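AGR_C_1268p (Agrobacterium tumefaciens str. C58, PDB 2GHS) probably acts as a metal-dependent gluconolactonase of the SMP-30/regucalcin family, binding one divalent cation per subunit. Local coordinates at residues Y266-F278 with R285-D297. Residues are numbered along the deposited sequence; the frame is centred on the assembly and turned at random. Where two conformers were deposited one is given.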
loop_
_atom_site.group_PDB
_atom_site.type_symbol
_atom_site.label_atom_id
_atom_site.label_comp_id
_atom_site.label_asym_id
_atom_site.label_seq_id
_atom_site.Cartn_x
_atom_site.Cartn_y
_atom_site.Cartn_z
ATOM N N TYR A 266 -4.832 14.309 8.353
ATOM C CA TYR A 266 -5.950 13.618 8.984
ATOM C C TYR A 266 -5.334 12.686 9.994
ATOM O O TYR A 266 -4.589 11.737 9.636
ATOM C CB TYR A 266 -6.756 12.821 7.941
ATOM C CG TYR A 266 -7.382 13.688 6.875
ATOM C CD1 TYR A 266 -6.665 14.046 5.743
ATOM C CD2 TYR A 266 -8.647 14.240 7.053
ATOM C CE1 TYR A 266 -7.196 14.876 4.794
ATOM C CE2 TYR A 266 -9.196 15.074 6.060
ATOM C CZ TYR A 266 -8.449 15.392 4.947
ATOM O OH TYR A 266 -8.996 16.240 3.971
ATOM N N GLU A 267 -5.573 12.985 11.267
ATOM C CA GLU A 267 -5.003 12.239 12.374
ATOM C C GLU A 267 -5.673 10.854 12.507
ATOM O O GLU A 267 -6.873 10.695 12.252
ATOM C CB GLU A 267 -5.070 13.038 13.680
ATOM C CG GLU A 267 -4.275 14.354 13.642
ATOM C CD GLU A 267 -4.309 15.134 14.945
ATOM O OE1 GLU A 267 -5.183 14.874 15.808
ATOM O OE2 GLU A 267 -3.438 16.037 15.124
ATOM N N VAL A 268 -4.873 9.865 12.897
ATOM C CA VAL A 268 -5.330 8.501 13.268
ATOM C C VAL A 268 -4.587 8.065 14.526
ATOM O O VAL A 268 -3.480 8.520 14.788
ATOM C CB VAL A 268 -5.124 7.455 12.164
ATOM C CG1 VAL A 268 -5.907 7.855 10.899
ATOM C CG2 VAL A 268 -3.721 7.326 11.802
ATOM N N PRO A 269 -5.230 7.219 15.329
ATOM C CA PRO A 269 -4.663 6.851 16.628
ATOM C C PRO A 269 -3.386 6.047 16.581
ATOM O O PRO A 269 -2.562 6.203 17.484
ATOM C CB PRO A 269 -5.793 6.042 17.298
ATOM C CG PRO A 269 -7.004 6.479 16.635
ATOM C CD PRO A 269 -6.598 6.705 15.187
ATOM N N GLY A 270 -3.200 5.199 15.573
ATOM C CA GLY A 270 -1.933 4.445 15.466
ATOM C C GLY A 270 -0.865 5.296 14.817
ATOM O O GLY A 270 -1.026 5.693 13.648
ATOM N N LYS A 271 0.229 5.540 15.546
ATOM C CA LYS A 271 1.243 6.505 15.127
ATOM C C LYS A 271 2.097 5.998 13.986
ATOM O O LYS A 271 2.539 6.777 13.156
ATOM C CB LYS A 271 2.118 6.955 16.313
ATOM C CG LYS A 271 1.333 7.675 17.426
ATOM C CD LYS A 271 0.605 8.954 16.928
ATOM C CE LYS A 271 -0.897 8.947 17.248
ATOM N N GLN A 272 2.288 4.688 13.908
ATOM C CA GLN A 272 3.076 4.094 12.829
ATOM C C GLN A 272 2.153 3.758 11.658
ATOM O O GLN A 272 1.879 2.591 11.352
ATOM C CB GLN A 272 3.868 2.899 13.319
ATOM C CG GLN A 272 4.799 3.278 14.421
ATOM C CD GLN A 272 5.848 2.292 14.741
ATOM O OE1 GLN A 272 6.970 2.696 15.033
ATOM N NE2 GLN A 272 5.516 1.008 14.745
ATOM N N THR A 273 1.703 4.842 11.016
ATOM C CA THR A 273 0.674 4.778 9.990
ATOM C C THR A 273 1.329 4.202 8.731
ATOM O O THR A 273 2.401 4.687 8.302
ATOM C CB THR A 273 0.156 6.167 9.654
ATOM O OG1 THR A 273 0.219 6.996 10.787
ATOM C CG2 THR A 273 -1.277 6.110 9.136
ATOM N N THR A 274 0.713 3.191 8.114
ATOM C CA THR A 274 1.383 2.545 6.980
ATOM C C THR A 274 0.753 2.730 5.596
ATOM O O THR A 274 1.476 2.918 4.652
ATOM C CB THR A 274 1.554 1.046 7.211
ATOM O OG1 THR A 274 0.312 0.481 7.570
ATOM C CG2 THR A 274 2.566 0.795 8.311
ATOM N N CYS A 275 -0.559 2.702 5.476
ATOM C CA CYS A 275 -1.175 2.725 4.151
ATOM C C CYS A 275 -2.669 3.019 4.184
ATOM O O CYS A 275 -3.366 2.479 5.030
ATOM C CB CYS A 275 -0.945 1.398 3.405
ATOM S SG CYS A 275 -1.192 1.514 1.603
ATOM N N PRO A 276 -3.139 3.873 3.258
ATOM C CA PRO A 276 -4.590 4.017 3.060
ATOM C C PRO A 276 -5.185 3.109 1.971
ATOM O O PRO A 276 -4.478 2.600 1.092
ATOM C CB PRO A 276 -4.715 5.480 2.674
ATOM C CG PRO A 276 -3.424 5.831 2.051
ATOM C CD PRO A 276 -2.404 4.796 2.385
ATOM N N ALA A 277 -6.498 2.975 1.972
ATOM C CA ALA A 277 -7.215 2.269 0.899
ATOM C C ALA A 277 -8.633 2.835 0.779
ATOM O O ALA A 277 -9.245 3.121 1.785
ATOM C CB ALA A 277 -7.260 0.776 1.164
ATOM N N PHE A 278 -9.141 3.000 -0.449
ATOM C CA PHE A 278 -10.533 3.328 -0.666
ATOM C C PHE A 278 -11.404 2.115 -0.433
ATOM O O PHE A 278 -11.123 1.033 -0.951
ATOM C CB PHE A 278 -10.772 3.845 -2.085
ATOM C CG PHE A 278 -9.946 5.055 -2.431
ATOM C CD1 PHE A 278 -10.087 6.231 -1.672
ATOM C CD2 PHE A 278 -9.054 5.038 -3.497
ATOM C CE1 PHE A 278 -9.335 7.372 -1.960
ATOM C CE2 PHE A 278 -8.306 6.188 -3.806
ATOM C CZ PHE A 278 -8.438 7.339 -3.028
ATOM N N ARG A 285 -14.928 5.984 1.331
ATOM C CA ARG A 285 -14.369 5.957 2.675
ATOM C C ARG A 285 -12.905 5.579 2.631
ATOM O O ARG A 285 -12.437 4.964 1.649
ATOM C CB ARG A 285 -15.109 4.939 3.557
ATOM C CG ARG A 285 -16.595 5.043 3.504
ATOM C CD ARG A 285 -17.092 6.304 4.161
ATOM N NE ARG A 285 -18.552 6.337 4.086
ATOM C CZ ARG A 285 -19.275 7.090 3.261
ATOM N NH1 ARG A 285 -18.727 7.991 2.428
ATOM N NH2 ARG A 285 -20.579 6.969 3.312
ATOM N N LEU A 286 -12.170 5.939 3.685
ATOM C CA LEU A 286 -10.743 5.692 3.689
ATOM C C LEU A 286 -10.347 4.822 4.872
ATOM O O LEU A 286 -10.511 5.222 6.020
ATOM C CB LEU A 286 -9.954 7.003 3.665
ATOM C CG LEU A 286 -8.522 6.849 3.159
ATOM C CD1 LEU A 286 -8.462 6.616 1.638
ATOM C CD2 LEU A 286 -7.652 8.019 3.569
ATOM N N LEU A 287 -9.887 3.622 4.552
ATOM C CA LEU A 287 -9.263 2.695 5.530
ATOM C C LEU A 287 -7.785 3.030 5.699
ATOM O O LEU A 287 -7.149 3.421 4.709
ATOM C CB LEU A 287 -9.464 1.244 5.024
ATOM C CG LEU A 287 -8.841 0.072 5.798
ATOM C CD1 LEU A 287 -9.610 -1.182 5.470
ATOM C CD2 LEU A 287 -7.379 -0.128 5.444
ATOM N N VAL A 288 -7.232 2.865 6.911
ATOM C CA VAL A 288 -5.828 3.188 7.209
ATOM C C VAL A 288 -5.279 2.096 8.112
ATOM O O VAL A 288 -5.851 1.834 9.169
ATOM C CB VAL A 288 -5.710 4.547 7.940
ATOM C CG1 VAL A 288 -4.289 4.885 8.146
ATOM C CG2 VAL A 288 -6.454 5.647 7.162
ATOM N N THR A 289 -4.235 1.404 7.655
ATOM C CA THR A 289 -3.496 0.441 8.445
ATOM C C THR A 289 -2.394 1.110 9.244
ATOM O O THR A 289 -1.909 2.215 8.929
ATOM C CB THR A 289 -2.875 -0.674 7.582
ATOM O OG1 THR A 289 -2.177 -0.111 6.470
ATOM C CG2 THR A 289 -3.970 -1.570 7.029
ATOM N N SER A 290 -1.961 0.381 10.255
ATOM C CA SER A 290 -0.857 0.827 11.100
ATOM C C SER A 290 -0.033 -0.367 11.631
ATOM O O SER A 290 -0.312 -1.527 11.336
ATOM C CB SER A 290 -1.350 1.706 12.261
ATOM O OG SER A 290 -2.103 0.966 13.212
ATOM N N ALA A 291 1.023 -0.046 12.352
ATOM C CA ALA A 291 2.000 -1.060 12.787
ATOM C C ALA A 291 2.387 -0.899 14.256
ATOM O O ALA A 291 2.351 0.200 14.816
ATOM C CB ALA A 291 3.287 -0.979 11.912
ATOM N N ARG A 292 2.783 -2.028 14.870
ATOM C CA ARG A 292 3.433 -2.062 16.182
ATOM C C ARG A 292 4.943 -2.319 16.089
ATOM O O ARG A 292 5.642 -2.315 17.102
ATOM C CB ARG A 292 2.828 -3.171 17.046
ATOM C CG ARG A 292 1.532 -2.791 17.634
ATOM C CD ARG A 292 1.017 -3.780 18.684
ATOM N NE ARG A 292 -0.161 -3.146 19.270
ATOM C CZ ARG A 292 -0.839 -3.569 20.324
ATOM N NH1 ARG A 292 -0.487 -4.672 20.969
ATOM N NH2 ARG A 292 -1.888 -2.862 20.724
ATOM N N GLU A 293 5.436 -2.591 14.883
ATOM C CA GLU A 293 6.838 -3.007 14.688
ATOM C C GLU A 293 7.801 -2.034 15.371
ATOM O O GLU A 293 7.676 -0.819 15.226
ATOM C CB GLU A 293 7.163 -3.112 13.189
ATOM C CG GLU A 293 8.565 -3.649 12.815
ATOM C CD GLU A 293 8.949 -3.315 11.367
ATOM O OE1 GLU A 293 8.365 -2.379 10.783
ATOM O OE2 GLU A 293 9.854 -3.972 10.806
ATOM N N HIS A 294 8.736 -2.600 16.130
ATOM C CA HIS A 294 9.806 -1.877 16.815
ATOM C C HIS A 294 9.381 -1.180 18.104
ATOM O O HIS A 294 10.235 -0.838 18.903
ATOM C CB HIS A 294 10.469 -0.847 15.895
ATOM C CG HIS A 294 11.057 -1.428 14.647
ATOM N ND1 HIS A 294 10.840 -0.879 13.398
ATOM C CD2 HIS A 294 11.856 -2.508 14.454
ATOM C CE1 HIS A 294 11.488 -1.595 12.491
ATOM N NE2 HIS A 294 12.108 -2.591 13.105
ATOM N N LEU A 295 8.093 -0.962 18.320
ATOM C CA LEU A 295 7.629 -0.220 19.494
ATOM C C LEU A 295 7.851 -1.016 20.765
ATOM O O LEU A 295 7.528 -2.202 20.823
ATOM C CB LEU A 295 6.136 0.082 19.377
ATOM C CG LEU A 295 5.700 1.094 18.328
ATOM C CD1 LEU A 295 4.188 1.283 18.381
ATOM C CD2 LEU A 295 6.423 2.417 18.561
ATOM N N ASP A 296 8.381 -0.362 21.797
ATOM C CA ASP A 296 8.611 -1.038 23.074
ATOM C C ASP A 296 7.297 -1.225 23.830
ATOM O O ASP A 296 6.247 -0.699 23.430
ATOM C CB ASP A 296 9.732 -0.362 23.914
ATOM C CG ASP A 296 9.240 0.778 24.851
ATOM O OD1 ASP A 296 8.200 1.423 24.619
ATOM O OD2 ASP A 296 9.960 1.047 25.849
ATOM N N ASP A 297 7.370 -2.002 24.901
ATOM C CA ASP A 297 6.193 -2.377 25.668
ATOM C C ASP A 297 5.484 -1.201 26.327
ATOM O O ASP A 297 4.255 -1.202 26.437
ATOM C CB ASP A 297 6.589 -3.370 26.744
ATOM C CG ASP A 297 5.410 -4.107 27.305
ATOM O OD1 ASP A 297 4.937 -5.042 26.616
ATOM O OD2 ASP A 297 4.972 -3.757 28.431
HETATM O O HOH W 1 0.927 2.379 15.268
#
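The Phe278 ring has the carbonyl O of Arg285 at its edge, near the ring plane, while Leu286 CD1 comes in obliquely, 3.7 Å from Phe278 CD1. At the far end the flat group is the Gln272 amide. Its NE2 gives Glu293 O a nearly straight bond (2.9 Å, 169°) lying in the amide plane, and a weak one to Ala291 O. The Leu295 branch lies against this amide, CG 3.6 Å from Gln272 NE2 and CD2 at Gln272 OE1. A water joins Gln272 N to Ala291 O. Between these ends, strands 273-278 and 285-290 run antiparallel as a hairpin of a propeller blade. Ala277 and Leu287 form a hydrogen-bonded pair; Thr274 N donates to Thr289 O (2.9 Å). On the face carrying Pro276 and Leu286, Thr273 CG2 presses on Val288 CG1 at 3.4 Å, closer than carbons normally sit. Thr274 OG1 and Thr289 OG1, each between its own backbone N and carbonyl carbon (chi1 52° and 49°), lie 2.8 Å apart where the side chains cross at about a right angle. Thr274 touches Asp233, the predicted proton donor/acceptor, and Glu52, which Cys275 also touches; both acids are predicted metal ligands. Thr274 OG1 also bonds Gly51 O, tying the hairpin to the chain beside Glu52, consistent with a second-shell place.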